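Uncharacterized protein (Starkeya novella, PDB 5I20) exports amino acids of broad chemical range, among them L-threonine, L-methionine, L-lysine and L-glutamate, across the bacterial inner membrane, binding them in a large central cavity. Local coordinates at residues S2-T7 / R234-L240; L16-L20 / L216-P220; L103-L107 / H121-L126; V249-L253 / L267-C271. One frame throughout, in Å; residues are numbered along the deposited sequence.

Interaction 1 (S2-T7 / R234-L240). With OLC ((2R)-2,3-dihydroxypropyl (9Z)-octadec-9-enoate), chain H; SO4 (sulfate ion), chain K.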
loop_
_atom_site.group_PDB
_atom_site.type_symbol
_atom_site.label_atom_id
_atom_site.label_comp_id
_atom_site.label_asym_id
_atom_site.label_seq_id
_atom_site.Cartn_x
_atom_site.Cartn_y
_atom_site.Cartn_z
ATOM N N SER A 2 -19.754 10.411 5.480
ATOM C CA SER A 2 -19.264 11.621 4.826
ATOM C C SER A 2 -18.076 11.319 3.921
ATOM O O SER A 2 -17.180 10.557 4.287
ATOM C CB SER A 2 -18.874 12.674 5.863
ATOM O OG SER A 2 -18.258 13.789 5.241
ATOM N N ARG A 3 -18.071 11.930 2.742
ATOM C CA ARG A 3 -17.040 11.650 1.751
ATOM C C ARG A 3 -15.674 12.181 2.173
ATOM O O ARG A 3 -14.660 11.506 1.997
ATOM C CB ARG A 3 -17.427 12.241 0.398
ATOM C CG ARG A 3 -16.625 11.673 -0.746
ATOM C CD ARG A 3 -17.085 12.221 -2.077
ATOM N NE ARG A 3 -16.678 11.345 -3.168
ATOM C CZ ARG A 3 -16.394 11.764 -4.395
ATOM N NH1 ARG A 3 -16.032 10.893 -5.326
ATOM N NH2 ARG A 3 -16.466 13.056 -4.688
ATOM N N SER A 4 -15.654 13.392 2.721
ATOM C CA SER A 4 -14.421 13.989 3.221
ATOM C C SER A 4 -13.870 13.207 4.405
ATOM O O SER A 4 -12.657 13.060 4.550
ATOM C CB SER A 4 -14.650 15.446 3.626
ATOM O OG SER A 4 -14.874 16.264 2.490
ATOM N N SER A 5 -14.770 12.713 5.251
ATOM C CA SER A 5 -14.374 11.926 6.413
ATOM C C SER A 5 -13.702 10.632 5.983
ATOM O O SER A 5 -12.581 10.338 6.397
ATOM C CB SER A 5 -15.583 11.621 7.299
ATOM O OG SER A 5 -16.123 12.812 7.840
ATOM N N ALA A 6 -14.396 9.870 5.140
ATOM C CA ALA A 6 -13.880 8.603 4.638
ATOM C C ALA A 6 -12.565 8.795 3.884
ATOM O O ALA A 6 -11.659 7.962 3.973
ATOM C CB ALA A 6 -14.909 7.937 3.746
ATOM N N THR A 7 -12.461 9.896 3.147
ATOM C CA THR A 7 -11.222 10.221 2.454
ATOM C C THR A 7 -10.107 10.488 3.470
ATOM O O THR A 7 -8.994 9.990 3.320
ATOM C CB THR A 7 -11.383 11.442 1.528
ATOM O OG1 THR A 7 -12.471 11.216 0.626
ATOM C CG2 THR A 7 -10.109 11.679 0.728
ATOM N N ARG A 234 -16.159 4.599 0.521
ATOM C CA ARG A 234 -16.964 5.761 0.890
ATOM C C ARG A 234 -16.251 7.084 0.647
ATOM O O ARG A 234 -16.871 8.144 0.691
ATOM C CB ARG A 234 -17.370 5.674 2.363
ATOM C CG ARG A 234 -18.444 4.648 2.670
ATOM C CD ARG A 234 -18.169 3.994 4.011
ATOM N NE ARG A 234 -19.386 3.718 4.765
ATOM C CZ ARG A 234 -19.403 3.114 5.948
ATOM N NH1 ARG A 234 -18.267 2.718 6.506
ATOM N NH2 ARG A 234 -20.556 2.905 6.570
ATOM N N GLY A 235 -14.949 7.024 0.403
ATOM C CA GLY A 235 -14.165 8.230 0.220
ATOM C C GLY A 235 -13.930 8.570 -1.237
ATOM O O GLY A 235 -14.578 8.028 -2.130
ATOM N N ASP A 236 -12.990 9.479 -1.471
ATOM C CA ASP A 236 -12.646 9.905 -2.820
ATOM C C ASP A 236 -11.476 9.079 -3.348
ATOM O O ASP A 236 -10.317 9.348 -3.026
ATOM C CB ASP A 236 -12.305 11.398 -2.830
ATOM C CG ASP A 236 -12.316 11.991 -4.222
ATOM O OD1 ASP A 236 -12.044 11.258 -5.193
ATOM O OD2 ASP A 236 -12.600 13.200 -4.348
ATOM N N VAL A 237 -11.793 8.082 -4.168
ATOM C CA VAL A 237 -10.802 7.152 -4.701
ATOM C C VAL A 237 -9.723 7.825 -5.553
ATOM O O VAL A 237 -8.538 7.505 -5.429
ATOM C CB VAL A 237 -11.478 6.052 -5.549
ATOM C CG1 VAL A 237 -10.434 5.130 -6.170
ATOM C CG2 VAL A 237 -12.454 5.256 -4.703
ATOM N N ARG A 238 -10.116 8.752 -6.422
ATOM C CA ARG A 238 -9.134 9.360 -7.313
ATOM C C ARG A 238 -8.203 10.275 -6.524
ATOM O O ARG A 238 -7.039 10.443 -6.880
ATOM C CB ARG A 238 -9.810 10.120 -8.465
ATOM C CG ARG A 238 -10.734 11.257 -8.068
ATOM C CD ARG A 238 -12.187 10.902 -8.344
ATOM N NE ARG A 238 -12.919 12.004 -8.960
ATOM C CZ ARG A 238 -13.567 12.949 -8.286
ATOM N NH1 ARG A 238 -13.579 12.937 -6.961
ATOM N NH2 ARG A 238 -14.207 13.910 -8.938
ATOM N N LEU A 239 -8.713 10.839 -5.435
ATOM C CA LEU A 239 -7.899 11.689 -4.578
ATOM C C LEU A 239 -6.946 10.864 -3.715
ATOM O O LEU A 239 -5.782 11.231 -3.544
ATOM C CB LEU A 239 -8.791 12.566 -3.695
ATOM C CG LEU A 239 -8.067 13.625 -2.862
ATOM C CD1 LEU A 239 -7.144 14.453 -3.741
ATOM C CD2 LEU A 239 -9.074 14.517 -2.154
ATOM N N LEU A 240 -7.440 9.753 -3.176
ATOM C CA LEU A 240 -6.607 8.871 -2.361
ATOM C C LEU A 240 -5.502 8.241 -3.206
ATOM O O LEU A 240 -4.427 7.921 -2.698
ATOM C CB LEU A 240 -7.457 7.789 -1.686
ATOM C CG LEU A 240 -8.315 8.263 -0.508
ATOM C CD1 LEU A 240 -9.337 7.208 -0.113
ATOM C CD2 LEU A 240 -7.437 8.629 0.685
HETATM C C8 OLC H . -4.614 15.598 3.073
HETATM C C7 OLC H . -5.540 14.794 3.920
HETATM C C6 OLC H . -6.655 14.262 3.084
HETATM C C5 OLC H . -7.580 15.378 2.736
HETATM C C4 OLC H . -8.909 14.823 2.354
HETATM C C3 OLC H . -9.756 15.924 1.812
HETATM C C2 OLC H . -11.170 15.460 1.728
HETATM C C1 OLC H . -11.683 15.703 0.351
HETATM O O19 OLC H . -12.506 14.942 -0.137
HETATM O O20 OLC H . -11.279 16.824 -0.335
HETATM S S SO4 K . -16.446 16.265 -7.809
HETATM O O1 SO4 K . -17.545 17.225 -7.801
HETATM O O2 SO4 K . -16.400 15.588 -9.101
HETATM O O3 SO4 K . -15.187 16.970 -7.581
HETATM O O4 SO4 K . -16.651 15.279 -6.754
#

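Interaction 2 (L16-L20 / L216-P220). With OLC ((2R)-2,3-dihydroxypropyl (9Z)-octadec-9-enoate), chain G.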
loop_
_atom_site.group_PDB
_atom_site.type_symbol
_atom_site.label_atom_id
_atom_site.label_comp_id
_atom_site.label_asym_id
_atom_site.label_seq_id
_atom_site.Cartn_x
_atom_site.Cartn_y
_atom_site.Cartn_z
ATOM N N LEU A 16 0.153 5.190 7.774
ATOM C CA LEU A 16 0.660 3.972 8.401
ATOM C C LEU A 16 1.633 3.228 7.486
ATOM O O LEU A 16 2.609 2.648 7.956
ATOM C CB LEU A 16 -0.501 3.057 8.810
ATOM C CG LEU A 16 -1.306 3.514 10.034
ATOM C CD1 LEU A 16 -2.581 2.702 10.181
ATOM C CD2 LEU A 16 -0.467 3.420 11.305
ATOM N N TRP A 17 1.376 3.256 6.181
ATOM C CA TRP A 17 2.267 2.607 5.221
ATOM C C TRP A 17 3.576 3.378 5.063
ATOM O O TRP A 17 4.571 2.833 4.593
ATOM C CB TRP A 17 1.571 2.448 3.867
ATOM C CG TRP A 17 0.429 1.477 3.913
ATOM C CD1 TRP A 17 0.300 0.404 4.745
ATOM C CD2 TRP A 17 -0.755 1.504 3.105
ATOM N NE1 TRP A 17 -0.885 -0.247 4.499
ATOM C CE2 TRP A 17 -1.553 0.410 3.499
ATOM C CE3 TRP A 17 -1.215 2.346 2.087
ATOM C CZ2 TRP A 17 -2.787 0.136 2.911
ATOM C CZ3 TRP A 17 -2.439 2.070 1.502
ATOM C CH2 TRP A 17 -3.211 0.974 1.917
ATOM N N SER A 18 3.570 4.643 5.469
ATOM C CA SER A 18 4.776 5.464 5.435
ATOM C C SER A 18 5.806 5.007 6.471
ATOM O O SER A 18 6.994 5.310 6.343
ATOM C CB SER A 18 4.430 6.939 5.667
ATOM O OG SER A 18 3.504 7.414 4.704
ATOM N N THR A 19 5.352 4.283 7.494
ATOM C CA THR A 19 6.241 3.852 8.577
ATOM C C THR A 19 6.929 2.512 8.297
ATOM O O THR A 19 7.715 2.036 9.115
ATOM C CB THR A 19 5.486 3.728 9.925
ATOM O OG1 THR A 19 4.607 2.594 9.891
ATOM C CG2 THR A 19 4.683 4.987 10.221
ATOM N N LEU A 20 6.634 1.912 7.146
ATOM C CA LEU A 20 7.155 0.588 6.799
ATOM C C LEU A 20 8.678 0.505 6.792
ATOM O O LEU A 20 9.257 -0.428 7.355
ATOM C CB LEU A 20 6.625 0.157 5.431
ATOM C CG LEU A 20 5.181 -0.341 5.402
ATOM C CD1 LEU A 20 4.762 -0.700 3.985
ATOM C CD2 LEU A 20 5.023 -1.528 6.333
ATOM N N LEU A 216 4.062 -3.726 13.040
ATOM C CA LEU A 216 3.632 -3.897 11.659
ATOM C C LEU A 216 2.242 -4.523 11.601
ATOM O O LEU A 216 1.402 -4.120 10.800
ATOM C CB LEU A 216 4.629 -4.763 10.886
ATOM C CG LEU A 216 6.024 -4.195 10.619
ATOM C CD1 LEU A 216 6.883 -5.217 9.887
ATOM C CD2 LEU A 216 5.934 -2.904 9.822
ATOM N N GLY A 217 2.008 -5.508 12.463
ATOM C CA GLY A 217 0.745 -6.221 12.490
ATOM C C GLY A 217 -0.431 -5.373 12.935
ATOM O O GLY A 217 -1.531 -5.498 12.401
ATOM N N ILE A 218 -0.202 -4.507 13.916
ATOM C CA ILE A 218 -1.263 -3.655 14.443
ATOM C C ILE A 218 -1.501 -2.426 13.563
ATOM O O ILE A 218 -2.644 -2.065 13.287
ATOM C CB ILE A 218 -0.948 -3.192 15.879
ATOM C CG1 ILE A 218 -0.759 -4.401 16.799
ATOM C CG2 ILE A 218 -2.055 -2.295 16.411
ATOM C CD1 ILE A 218 -0.492 -4.031 18.241
ATOM N N GLY A 219 -0.421 -1.795 13.116
ATOM C CA GLY A 219 -0.514 -0.549 12.375
ATOM C C GLY A 219 -0.712 -0.696 10.877
ATOM O O GLY A 219 -1.844 -0.669 10.393
ATOM N N PRO A 220 0.394 -0.844 10.131
ATOM C CA PRO A 220 0.394 -0.950 8.666
ATOM C C PRO A 220 -0.422 -2.125 8.122
ATOM O O PRO A 220 -0.529 -2.277 6.904
ATOM C CB PRO A 220 1.878 -1.129 8.333
ATOM C CG PRO A 220 2.595 -0.493 9.471
ATOM C CD PRO A 220 1.762 -0.809 10.676
HETATM C C10 OLC G . 0.370 -0.712 -0.732
HETATM C C9 OLC G . 0.065 -0.892 0.714
HETATM C C11 OLC G . 0.848 -1.879 -1.523
HETATM C C8 OLC G . 0.260 -2.220 1.360
HETATM C C16 OLC G . 5.776 -0.960 -2.173
HETATM C C12 OLC G . 1.732 -1.412 -2.628
HETATM C C7 OLC G . 1.531 -2.238 2.140
HETATM C C15 OLC G . 5.092 -2.218 -2.593
HETATM C C13 OLC G . 2.697 -2.493 -2.981
HETATM C C6 OLC G . 1.685 -3.562 2.813
HETATM C C14 OLC G . 3.957 -1.896 -3.507
HETATM C C5 OLC G . 2.955 -4.206 2.369
HETATM C C4 OLC G . 3.324 -5.305 3.310
HETATM C C3 OLC G . 4.689 -5.811 2.981
HETATM C C2 OLC G . 5.137 -6.759 4.041
#

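Interaction 3 (L103-L107 / H121-L126)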
loop_
_atom_site.group_PDB
_atom_site.type_symbol
_atom_site.label_atom_id
_atom_site.label_comp_id
_atom_site.label_asym_id
_atom_site.label_seq_id
_atom_site.Cartn_x
_atom_site.Cartn_y
_atom_site.Cartn_z
ATOM N N LEU A 103 -0.911 5.865 -9.473
ATOM C CA LEU A 103 -1.362 6.366 -10.768
ATOM C C LEU A 103 -2.431 5.448 -11.360
ATOM O O LEU A 103 -3.403 5.910 -11.955
ATOM C CB LEU A 103 -0.180 6.501 -11.731
ATOM C CG LEU A 103 -0.483 6.933 -13.170
ATOM C CD1 LEU A 103 -1.149 8.302 -13.198
ATOM C CD2 LEU A 103 0.794 6.938 -14.007
ATOM N N LEU A 104 -2.249 4.145 -11.183
ATOM C CA LEU A 104 -3.183 3.159 -11.710
ATOM C C LEU A 104 -4.559 3.291 -11.069
ATOM O O LEU A 104 -5.578 3.185 -11.749
ATOM C CB LEU A 104 -2.635 1.744 -11.504
ATOM C CG LEU A 104 -1.413 1.378 -12.346
ATOM C CD1 LEU A 104 -0.939 -0.035 -12.046
ATOM C CD2 LEU A 104 -1.724 1.541 -13.829
ATOM N N ILE A 105 -4.582 3.523 -9.761
ATOM C CA ILE A 105 -5.834 3.745 -9.048
ATOM C C ILE A 105 -6.565 4.973 -9.596
ATOM O O ILE A 105 -7.774 4.928 -9.832
ATOM C CB ILE A 105 -5.596 3.909 -7.528
ATOM C CG1 ILE A 105 -5.243 2.555 -6.904
ATOM C CG2 ILE A 105 -6.818 4.504 -6.846
ATOM C CD1 ILE A 105 -5.038 2.600 -5.410
ATOM N N VAL A 106 -5.828 6.061 -9.804
ATOM C CA VAL A 106 -6.407 7.276 -10.367
ATOM C C VAL A 106 -7.011 6.989 -11.738
ATOM O O VAL A 106 -8.162 7.337 -12.000
ATOM C CB VAL A 106 -5.365 8.410 -10.491
ATOM C CG1 VAL A 106 -5.962 9.605 -11.223
ATOM C CG2 VAL A 106 -4.855 8.823 -9.118
ATOM N N LEU A 107 -6.237 6.338 -12.600
ATOM C CA LEU A 107 -6.705 5.981 -13.935
ATOM C C LEU A 107 -7.876 4.991 -13.892
ATOM O O LEU A 107 -8.849 5.145 -14.631
ATOM C CB LEU A 107 -5.552 5.406 -14.767
ATOM C CG LEU A 107 -4.420 6.384 -15.110
ATOM C CD1 LEU A 107 -3.267 5.683 -15.816
ATOM C CD2 LEU A 107 -4.946 7.538 -15.956
ATOM N N HIS A 121 -6.742 15.556 -11.379
ATOM C CA HIS A 121 -6.455 14.306 -10.686
ATOM C C HIS A 121 -5.280 13.582 -11.337
ATOM O O HIS A 121 -4.353 13.144 -10.656
ATOM C CB HIS A 121 -7.692 13.405 -10.670
ATOM C CG HIS A 121 -8.869 14.012 -9.980
ATOM N ND1 HIS A 121 -10.157 13.905 -10.458
ATOM C CD2 HIS A 121 -8.955 14.742 -8.839
ATOM C CE1 HIS A 121 -10.983 14.541 -9.648
ATOM N NE2 HIS A 121 -10.276 15.057 -8.656
ATOM N N VAL A 122 -5.325 13.470 -12.660
ATOM C CA VAL A 122 -4.264 12.810 -13.409
ATOM C C VAL A 122 -2.951 13.589 -13.294
ATOM O O VAL A 122 -1.892 13.004 -13.075
ATOM C CB VAL A 122 -4.654 12.638 -14.893
ATOM C CG1 VAL A 122 -3.477 12.125 -15.710
ATOM C CG2 VAL A 122 -5.844 11.694 -15.013
ATOM N N ALA A 123 -3.033 14.909 -13.422
ATOM C CA ALA A 123 -1.860 15.764 -13.278
ATOM C C ALA A 123 -1.272 15.676 -11.871
ATOM O O ALA A 123 -0.056 15.693 -11.698
ATOM C CB ALA A 123 -2.211 17.196 -13.608
ATOM N N GLY A 124 -2.141 15.591 -10.869
ATOM C CA GLY A 124 -1.705 15.469 -9.490
ATOM C C GLY A 124 -0.959 14.169 -9.270
ATOM O O GLY A 124 0.074 14.138 -8.602
ATOM N N ALA A 125 -1.483 13.094 -9.851
ATOM C CA ALA A 125 -0.845 11.787 -9.772
ATOM C C ALA A 125 0.514 11.779 -10.472
ATOM O O ALA A 125 1.470 11.181 -9.977
ATOM C CB ALA A 125 -1.754 10.722 -10.372
ATOM N N LEU A 126 0.596 12.446 -11.621
ATOM C CA LEU A 126 1.828 12.465 -12.399
ATOM C C LEU A 126 2.933 13.225 -11.668
ATOM O O LEU A 126 4.106 12.859 -11.751
ATOM C CB LEU A 126 1.581 13.074 -13.781
ATOM C CG LEU A 126 0.725 12.191 -14.694
ATOM C CD1 LEU A 126 0.289 12.940 -15.948
ATOM C CD2 LEU A 126 1.467 10.910 -15.050
#

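Interaction 4 (V249-L253 / L267-C271). With OLC ((2R)-2,3-dihydroxypropyl (9Z)-octadec-9-enoate), chain I.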
loop_
_atom_site.group_PDB
_atom_site.type_symbol
_atom_site.label_atom_id
_atom_site.label_comp_id
_atom_site.label_asym_id
_atom_site.label_seq_id
_atom_site.Cartn_x
_atom_site.Cartn_y
_atom_site.Cartn_z
ATOM N N VAL A 249 7.468 10.030 0.309
ATOM C CA VAL A 249 8.021 11.259 0.872
ATOM C C VAL A 249 7.982 11.241 2.395
ATOM O O VAL A 249 8.974 11.552 3.055
ATOM C CB VAL A 249 7.261 12.502 0.364
ATOM C CG1 VAL A 249 7.760 13.753 1.072
ATOM C CG2 VAL A 249 7.417 12.638 -1.138
ATOM N N LEU A 250 6.831 10.882 2.950
ATOM C CA LEU A 250 6.682 10.803 4.395
ATOM C C LEU A 250 7.607 9.733 4.966
ATOM O O LEU A 250 8.155 9.895 6.055
ATOM C CB LEU A 250 5.226 10.518 4.770
ATOM C CG LEU A 250 4.252 11.685 4.581
ATOM C CD1 LEU A 250 2.818 11.238 4.797
ATOM C CD2 LEU A 250 4.598 12.834 5.522
ATOM N N SER A 251 7.786 8.647 4.218
ATOM C CA SER A 251 8.672 7.564 4.634
ATOM C C SER A 251 10.102 8.064 4.804
ATOM O O SER A 251 10.752 7.789 5.812
ATOM C CB SER A 251 8.630 6.416 3.622
ATOM O OG SER A 251 9.428 5.323 4.040
ATOM N N THR A 252 10.580 8.813 3.816
ATOM C CA THR A 252 11.925 9.373 3.861
ATOM C C THR A 252 12.059 10.412 4.972
ATOM O O THR A 252 13.082 10.468 5.655
ATOM C CB THR A 252 12.308 10.013 2.516
ATOM O OG1 THR A 252 12.144 9.051 1.467
ATOM C CG2 THR A 252 13.749 10.492 2.541
ATOM N N LEU A 253 11.025 11.230 5.150
ATOM C CA LEU A 253 11.010 12.214 6.231
ATOM C C LEU A 253 11.131 11.542 7.600
ATOM O O LEU A 253 11.758 12.086 8.508
ATOM C CB LEU A 253 9.735 13.063 6.179
ATOM C CG LEU A 253 9.614 14.117 5.074
ATOM C CD1 LEU A 253 8.227 14.747 5.077
ATOM C CD2 LEU A 253 10.680 15.186 5.234
ATOM N N LEU A 267 14.847 15.109 -1.800
ATOM C CA LEU A 267 13.758 15.043 -0.841
ATOM C C LEU A 267 12.945 16.339 -0.877
ATOM O O LEU A 267 11.715 16.315 -0.809
ATOM C CB LEU A 267 14.310 14.771 0.563
ATOM C CG LEU A 267 13.345 14.478 1.718
ATOM C CD1 LEU A 267 12.943 15.758 2.429
ATOM C CD2 LEU A 267 12.115 13.708 1.247
ATOM N N ALA A 268 13.638 17.468 -0.993
ATOM C CA ALA A 268 12.975 18.766 -1.071
ATOM C C ALA A 268 12.108 18.869 -2.326
ATOM O O ALA A 268 10.967 19.325 -2.262
ATOM C CB ALA A 268 14.000 19.894 -1.038
ATOM N N ILE A 269 12.653 18.438 -3.461
ATOM C CA ILE A 269 11.931 18.463 -4.729
ATOM C C ILE A 269 10.712 17.540 -4.694
ATOM O O ILE A 269 9.635 17.910 -5.164
ATOM C CB ILE A 269 12.848 18.061 -5.907
ATOM C CG1 ILE A 269 13.963 19.093 -6.095
ATOM C CG2 ILE A 269 12.052 17.927 -7.193
ATOM C CD1 ILE A 269 13.473 20.447 -6.553
ATOM N N ALA A 270 10.878 16.349 -4.125
ATOM C CA ALA A 270 9.770 15.402 -4.002
ATOM C C ALA A 270 8.662 15.977 -3.124
ATOM O O ALA A 270 7.480 15.843 -3.440
ATOM C CB ALA A 270 10.257 14.076 -3.444
ATOM N N CYS A 271 9.059 16.621 -2.028
ATOM C CA CYS A 271 8.124 17.314 -1.143
ATOM C C CYS A 271 7.292 18.352 -1.889
ATOM O O CYS A 271 6.071 18.377 -1.765
ATOM C CB CYS A 271 8.873 17.995 0.007
ATOM S SG CYS A 271 9.422 16.882 1.316
HETATM C C9 OLC I . 9.508 19.534 5.026
HETATM C C8 OLC I . 10.445 20.301 4.156
HETATM C C7 OLC I . 11.151 19.362 3.236
HETATM C C6 OLC I . 12.519 19.074 3.757
HETATM C C5 OLC I . 13.535 19.481 2.743
HETATM C C4 OLC I . 14.900 19.120 3.225
HETATM C C3 OLC I . 15.875 19.214 2.101
HETATM C C2 OLC I . 16.764 20.397 2.290
#

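Interaction 1 (S2-T7 / R234-L240)
The first turn of helix 3-17 lies against the short link at Gly-235 and Asp-236 that leads into helix 237-243, and the backbones come closest at Thr-7 and Gly-235, whose CA atoms are 4.2 Å apart. At such a separation a side chain on Gly-235 could not fit: an ideal CB would sit 2.9 Å from Thr-7 N. Thr-7 OG1 serves as a relay, donating to Arg-3 O (2.6 Å) and accepting from Asp-236 N (2.8 Å), which ties the starts of two transmembrane helices together at the cytoplasmic face. Asp-236 is the N-cap of helix 237-243, its OD1 accepting a weak bond from Leu-239 N at 3.4 Å. Arg-238 NH1 bridges to Asp-236 OD2 at 2.8 Å, whereas Arg-3 NH2 stands 3.9 Å from that oxygen, which lies over the guanidinium face: a long, purely electrostatic pair. Arg-3 NH1 and Arg-238 NH1 are 3.6 Å apart, a repulsion offset by Asp-236 and by Glu-115, the salt-bridge partner of Arg-3; a sulfate, probably from the crystallisation liquor, also bonds weakly to both.

Interaction 2 (L16-L20 / L216-P220)
Pro-220 is the apolar centre of this contact, with 88 Å² of its surface covered by segment 16-20. Leu-20 CD2 lies 3.7 Å from Pro-220 CB and 3.9 Å from Leu-216 CD2, while Leu-16 O and Thr-19 OG1 approach Pro-220 CG at 3.5 and 3.7 Å. Beside the proline, Leu-16 CD1 comes to 3.5 Å from Gly-219 O. Further out the contact turns polar. The Trp-17 CA-CB bond points away from segment 216-220, yet the indole swings back so that NE1 donates to Pro-220 O at 3.2 Å, the acceptor lying near the ring plane. One face of that indole receives a monoolein chain, Trp-17 CE2 being 3.5 Å from C9 of the lipid, and Trp-163 and Trp-228 also meet the ring. Thr-19 OG1 donates to Leu-16 O (2.8 Å), beside a type I turn from Trp-17 to Leu-20. Both transmembrane spans are irregular here: the turn interrupts the first, and a pi-type turn at 217-220 kinks the second where Pro-220 has no amide hydrogen to donate. With a lipid chain over Trp-17 and two further tryptophans around it, this place probably borders the central substrate cavity of the DMT-superfamily exporter.

Interaction 3 (L103-L107 / H121-L126)
Two neighbouring transmembrane helices, 101-108 and 119-136, form an antiparallel helical hairpin in the first EamA repeat; their short segments run at 174° with axes 9.6 Å apart. Val-106, Leu-103 and Ala-125 bury the most surface, 57, 56 and 48 Å². Val-106 points directly at the partner helix and fits between successive turns: its CG2 is 3.8 Å from Ala-125 CB, while CG1 lies 3.9 Å from His-121 O and 4.3 Å from Val-122 CG2. Leu-103, one turn earlier, directs CD1 to Ala-125 CB at 3.8 Å and to Leu-126 CD2 at 4.1 Å. The small Ala-125 thus accepts both residues, and the CA atoms of Leu-103 and Ala-125 approach to 5.5 Å, against 6.7 Å for Val-106 and Val-122. No hydrogen bond crosses between the two segments; the contact is van der Waals, mostly between apolar side chains. The CA-to-CB bond of His-121 points toward segment 103-107, but its ring leads away, ND1 being bonded to Arg-118 N. At the surface, the contact closes with Leu-107 CD2 lying 4.4 Å from Val-122 CG2.

Interaction 4 (V249-L253 / L267-C271)
Val-249 opens the contact and points straight at helix 265-282. Its CG1 lies 3.6 Å from Cys-271 SG, and its CG2 is 3.9 Å from Ala-270 CB; with 62 Å² covered, it fills the place where the backbones are nearest, its CA 6.4 Å from that of Cys-271. Almost one turn on, Thr-252 also faces the partner, but presents its methyl: CG2 is 3.8 Å from Leu-267 CD2, while OG1 bonds back to Pro-248 O within its own helix. Leu-253 starts sideways, and its branched tip then reaches across, CD2 lying 3.6 Å from Leu-267 CD1. The two transmembrane segments run antiparallel at 142°, with axes 10.4 Å apart, and belong to the last hairpin of the second EamA repeat. A monoolein chain lies along the outer side, its C6 3.6 Å from Leu-267 CD1 and its C7 3.6 Å from Cys-271 SG. No hydrogen bond passes between the segments, and the threonine hydroxyl is satisfied locally, so van der Waals contact among apolar groups holds these two segments together, with lipid along one flank.

Overall arrangement
Interactions 1 and 2 join the two inverted EamA repeats, both using helix 3-17, their centres about 20 Å apart. Interactions 3 and 4 are hairpin contacts, one in each repeat, each spanning only 14 residues of sequence, against 227 and 196 for the first two. In the chain, interaction 2 falls between the segments of interaction 1, interaction 3 between those of interaction 2, and interaction 4 follows all three. Interaction 1 touches interaction 3 where Arg-238 NE lies 3.3 Å from His-121 CE1; interaction 2 touches interaction 4 where Ser-18 O is 3.4 Å from Ser-251 OG. Helix 3-17 thus links the cytoplasmic end of the basket with its membrane interior.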